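Local coordinates for protein aminotransferase class-III (Ochrobactrum anthropi, PDB 5GHG) that probably transfers amino groups between amines and keto acids or ketones as a fold-type I omega-transaminase, using a pyridoxal phosphate cofactor bound here in its pyridoxamine form, at residues D38-E43 against L429-Q434. The protein carries 1 engineered substitution. Numbering follows the deposited sequence.
Sequences DGIYVE and LIINDQ
Ile40 reaches across to two isoleucines at once, and its two branches divide the work. The branch methyl CG2 sits 4.0 Å from CG1 of Ile430 and about as far from the backbone CA of Ile431, so it lodges where one residue passes into the next. The longer branch ends in CD1, which meets CD1 of Ile431 at 4.1 Å, methyl against methyl. Ile431 can present that methyl because its CG1 lies anti to the backbone N (chi1 -165°) and the chain runs on extended. Beside this pair, Ile430 sends its CD1 over the backbone of Gly39, 3.9 Å from the CA. No hydrogen bond crosses between the segments; the contact is entirely apolar.

Gly39 and Ile40 are the two corner residues of a type II' beta turn from Asp38 to Tyr41, the tip of the hairpin joining strands 32-38 and 41-44. Asp38 and Tyr41 close it with two backbone bonds, Asp38 N to Tyr41 O (2.8 Å) and Tyr41 N to Asp38 O (2.9 Å), and Gly39 takes the first corner with a positive phi of 60°. The hairpin tip thus abuts the loop that leads into the C-terminal helix 433-455 of this class-III aminotransferase. An alanine in place of Ile40 keeps neither CG2 nor CD1, which would probably open a gap between turn and loop and leave Ile430 and Ile431 without their apolar partner.

CG1 of Ile40 also lies over the centre of the Tyr41 ring, 3.7 Å above its plane. The hydroxyl of that tyrosine is hydrogen-bonded to Gln435, in the first turn of the helix. On the loop side, Asn350 binds the carbonyls of Leu429 and Ile431, while Asn432 N-caps helix 433-455 through OD1 to the backbone N of Gln435.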
ATOM      1  N   ASP B  38      -0.654  24.936   8.015  1.00  6.20           N
ATOM      2  CA  ASP B  38      -1.340  25.790   8.982  1.00  7.17           C
ATOM      3  C   ASP B  38      -2.796  25.919   8.544  1.00  6.38           C
ATOM      4  O   ASP B  38      -3.099  26.707   7.643  1.00  4.64           O
ATOM      5  CB  ASP B  38      -0.636  27.155   9.050  1.00 13.17           C
ATOM      6  CG  ASP B  38      -1.435  28.200   9.801  1.00 19.35           C
ATOM      7  OD1 ASP B  38      -2.279  27.836  10.622  1.00 26.53           O
ATOM      8  OD2 ASP B  38      -1.184  29.402   9.573  1.00 32.88           O
ATOM      9  N   GLY B  39      -3.686  25.164   9.190  1.00  6.72           N
ATOM     10  CA  GLY B  39      -5.091  25.225   8.818  1.00  6.22           C
ATOM     11  C   GLY B  39      -5.283  24.823   7.363  1.00  3.82           C
ATOM     12  O   GLY B  39      -4.862  23.735   6.938  1.00  2.62           O
ATOM     13  N   ILE B  40      -5.913  25.686   6.566  1.00  2.52           N
ATOM     14  CA  ILE B  40      -6.114  25.359   5.156  1.00  2.15           C
ATOM     15  C   ILE B  40      -4.899  25.699   4.297  1.00  3.46           C
ATOM     16  O   ILE B  40      -4.942  25.470   3.083  1.00  3.13           O
ATOM     17  CB  ILE B  40      -7.335  26.058   4.529  1.00  3.32           C
ATOM     18  CG1 ILE B  40      -7.104  27.567   4.389  1.00  3.94           C
ATOM     19  CG2 ILE B  40      -8.610  25.732   5.335  1.00  3.36           C
ATOM     20  CD1 ILE B  40      -8.140  28.256   3.466  1.00  6.50           C
ATOM     21  N   TYR B  41      -3.832  26.225   4.893  1.00  2.16           N
ATOM     22  CA  TYR B  41      -2.678  26.722   4.156  1.00  4.54           C
ATOM     23  C   TYR B  41      -1.478  25.790   4.280  1.00  3.91           C
ATOM     24  O   TYR B  41      -1.299  25.100   5.289  1.00  2.62           O
ATOM     25  CB  TYR B  41      -2.246  28.115   4.651  1.00  5.18           C
ATOM     26  CG  TYR B  41      -3.380  29.124   4.745  1.00  7.49           C
ATOM     27  CD1 TYR B  41      -3.777  29.863   3.636  1.00  7.75           C
ATOM     28  CD2 TYR B  41      -4.023  29.351   5.952  1.00  6.92           C
ATOM     29  CE1 TYR B  41      -4.828  30.799   3.728  1.00 10.87           C
ATOM     30  CE2 TYR B  41      -5.073  30.267   6.056  1.00 10.77           C
ATOM     31  CZ  TYR B  41      -5.466  30.988   4.944  1.00 12.40           C
ATOM     32  OH  TYR B  41      -6.508  31.891   5.069  1.00 13.97           O
ATOM     33  N   VAL B  42      -0.638  25.801   3.253  1.00  2.07           N
ATOM     34  CA  VAL B  42       0.681  25.219   3.308  1.00  2.28           C
ATOM     35  C   VAL B  42       1.670  26.283   2.860  1.00  3.69           C
ATOM     36  O   VAL B  42       1.318  27.252   2.182  1.00  3.09           O
ATOM     37  CB  VAL B  42       0.836  23.949   2.437  1.00  2.79           C
ATOM     38  CG1 VAL B  42      -0.042  22.819   2.962  1.00  3.81           C
ATOM     39  CG2 VAL B  42       0.517  24.232   0.997  1.00  3.54           C
ATOM     40  N   GLU B  43       2.921  26.082   3.240  1.00  3.96           N
ATOM     41  CA  GLU B  43       3.997  27.021   2.953  1.00  5.14           C
ATOM     42  C   GLU B  43       5.160  26.231   2.351  1.00  4.68           C
ATOM     43  O   GLU B  43       5.553  25.203   2.899  1.00  5.11           O
ATOM     44  CB  GLU B  43       4.384  27.744   4.228  1.00  8.64           C
ATOM     45  CG  GLU B  43       5.627  28.569   4.185  1.00 11.98           C
ATOM     46  CD  GLU B  43       5.942  29.167   5.563  1.00 25.17           C
ATOM     47  OE1 GLU B  43       4.994  29.652   6.230  1.00 25.85           O
ATOM     48  OE2 GLU B  43       7.119  29.104   5.973  1.00 33.17           O
ATOM     49  N   LEU B 429     -12.406  20.510   5.320  1.00  3.89           N
ATOM     50  CA  LEU B 429     -13.709  20.621   5.966  1.00  3.07           C
ATOM     51  C   LEU B 429     -13.780  21.801   6.925  1.00  5.59           C
ATOM     52  O   LEU B 429     -14.883  22.257   7.245  1.00  4.85           O
ATOM     53  CB  LEU B 429     -14.024  19.334   6.733  1.00  4.70           C
ATOM     54  CG  LEU B 429     -13.878  18.000   5.993  1.00  6.48           C
ATOM     55  CD1 LEU B 429     -14.141  16.826   6.957  1.00  5.95           C
ATOM     56  CD2 LEU B 429     -14.855  17.961   4.839  1.00  5.66           C
ATOM     57  N   ILE B 430     -12.622  22.302   7.383  1.00  3.81           N
ATOM     58  CA  ILE B 430     -12.556  23.411   8.319  1.00  5.48           C
ATOM     59  C   ILE B 430     -12.600  24.784   7.652  1.00  6.96           C
ATOM     60  O   ILE B 430     -12.542  25.808   8.355  1.00  6.71           O
ATOM     61  CB  ILE B 430     -11.269  23.349   9.173  1.00  4.77           C
ATOM     62  CG1 ILE B 430     -10.023  23.381   8.280  1.00  4.55           C
ATOM     63  CG2 ILE B 430     -11.273  22.129  10.138  1.00  3.78           C
ATOM     64  CD1 ILE B 430      -8.753  23.792   9.035  1.00  4.89           C
ATOM     65  N   ILE B 431     -12.665  24.850   6.325  1.00  5.11           N
ATOM     66  CA  ILE B 431     -12.644  26.151   5.650  1.00  4.20           C
ATOM     67  C   ILE B 431     -13.861  26.986   6.080  1.00  6.01           C
ATOM     68  O   ILE B 431     -14.909  26.448   6.449  1.00  6.26           O
ATOM     69  CB  ILE B 431     -12.585  25.969   4.128  1.00  4.07           C
ATOM     70  CG1 ILE B 431     -12.193  27.288   3.439  1.00  5.24           C
ATOM     71  CG2 ILE B 431     -13.889  25.387   3.594  1.00  3.20           C
ATOM     72  CD1 ILE B 431     -11.800  27.132   1.983  1.00  4.63           C
ATOM     73  N   ASN B 432     -13.715  28.308   6.050  1.00  6.36           N
ATOM     74  CA  ASN B 432     -14.842  29.198   6.349  1.00  8.40           C
ATOM     75  C   ASN B 432     -15.241  29.977   5.089  1.00  8.05           C
ATOM     76  O   ASN B 432     -14.577  29.904   4.052  1.00  6.14           O
ATOM     77  CB  ASN B 432     -14.516  30.137   7.521  1.00  8.90           C
ATOM     78  CG  ASN B 432     -13.396  31.115   7.224  1.00  9.85           C
ATOM     79  OD1 ASN B 432     -13.313  31.657   6.137  1.00  8.02           O
ATOM     80  ND2 ASN B 432     -12.530  31.354   8.213  1.00  8.91           N
ATOM     81  N   ASP B 433     -16.350  30.714   5.181  1.00  6.38           N
ATOM     82  CA  ASP B 433     -16.896  31.380   4.002  1.00  7.09           C
ATOM     83  C   ASP B 433     -15.940  32.440   3.455  1.00  7.62           C
ATOM     84  O   ASP B 433     -15.840  32.609   2.242  1.00  6.87           O
ATOM     85  CB  ASP B 433     -18.270  32.003   4.298  1.00  8.00           C
ATOM     86  CG  ASP B 433     -19.410  30.984   4.251  1.00 14.95           C
ATOM     87  OD1 ASP B 433     -19.221  29.855   3.728  1.00 14.10           O
ATOM     88  OD2 ASP B 433     -20.521  31.314   4.717  1.00 19.51           O
ATOM     89  N   GLN B 434     -15.246  33.174   4.329  1.00  8.67           N
ATOM     90  CA  GLN B 434     -14.305  34.178   3.844  1.00 10.41           C
ATOM     91  C   GLN B 434     -13.196  33.541   3.011  1.00  8.04           C
ATOM     92  O   GLN B 434     -12.732  34.121   2.028  1.00  6.27           O
ATOM     93  CB  GLN B 434     -13.679  34.960   5.017  1.00 13.01           C
ATOM     94  CG  GLN B 434     -14.674  35.475   6.048  1.00 22.39           C
ATOM     95  CD  GLN B 434     -14.910  34.487   7.206  1.00 32.25           C
ATOM     96  OE1 GLN B 434     -15.797  33.604   7.129  1.00 22.80           O
ATOM     97  NE2 GLN B 434     -14.127  34.642   8.305  1.00 28.85           N
TER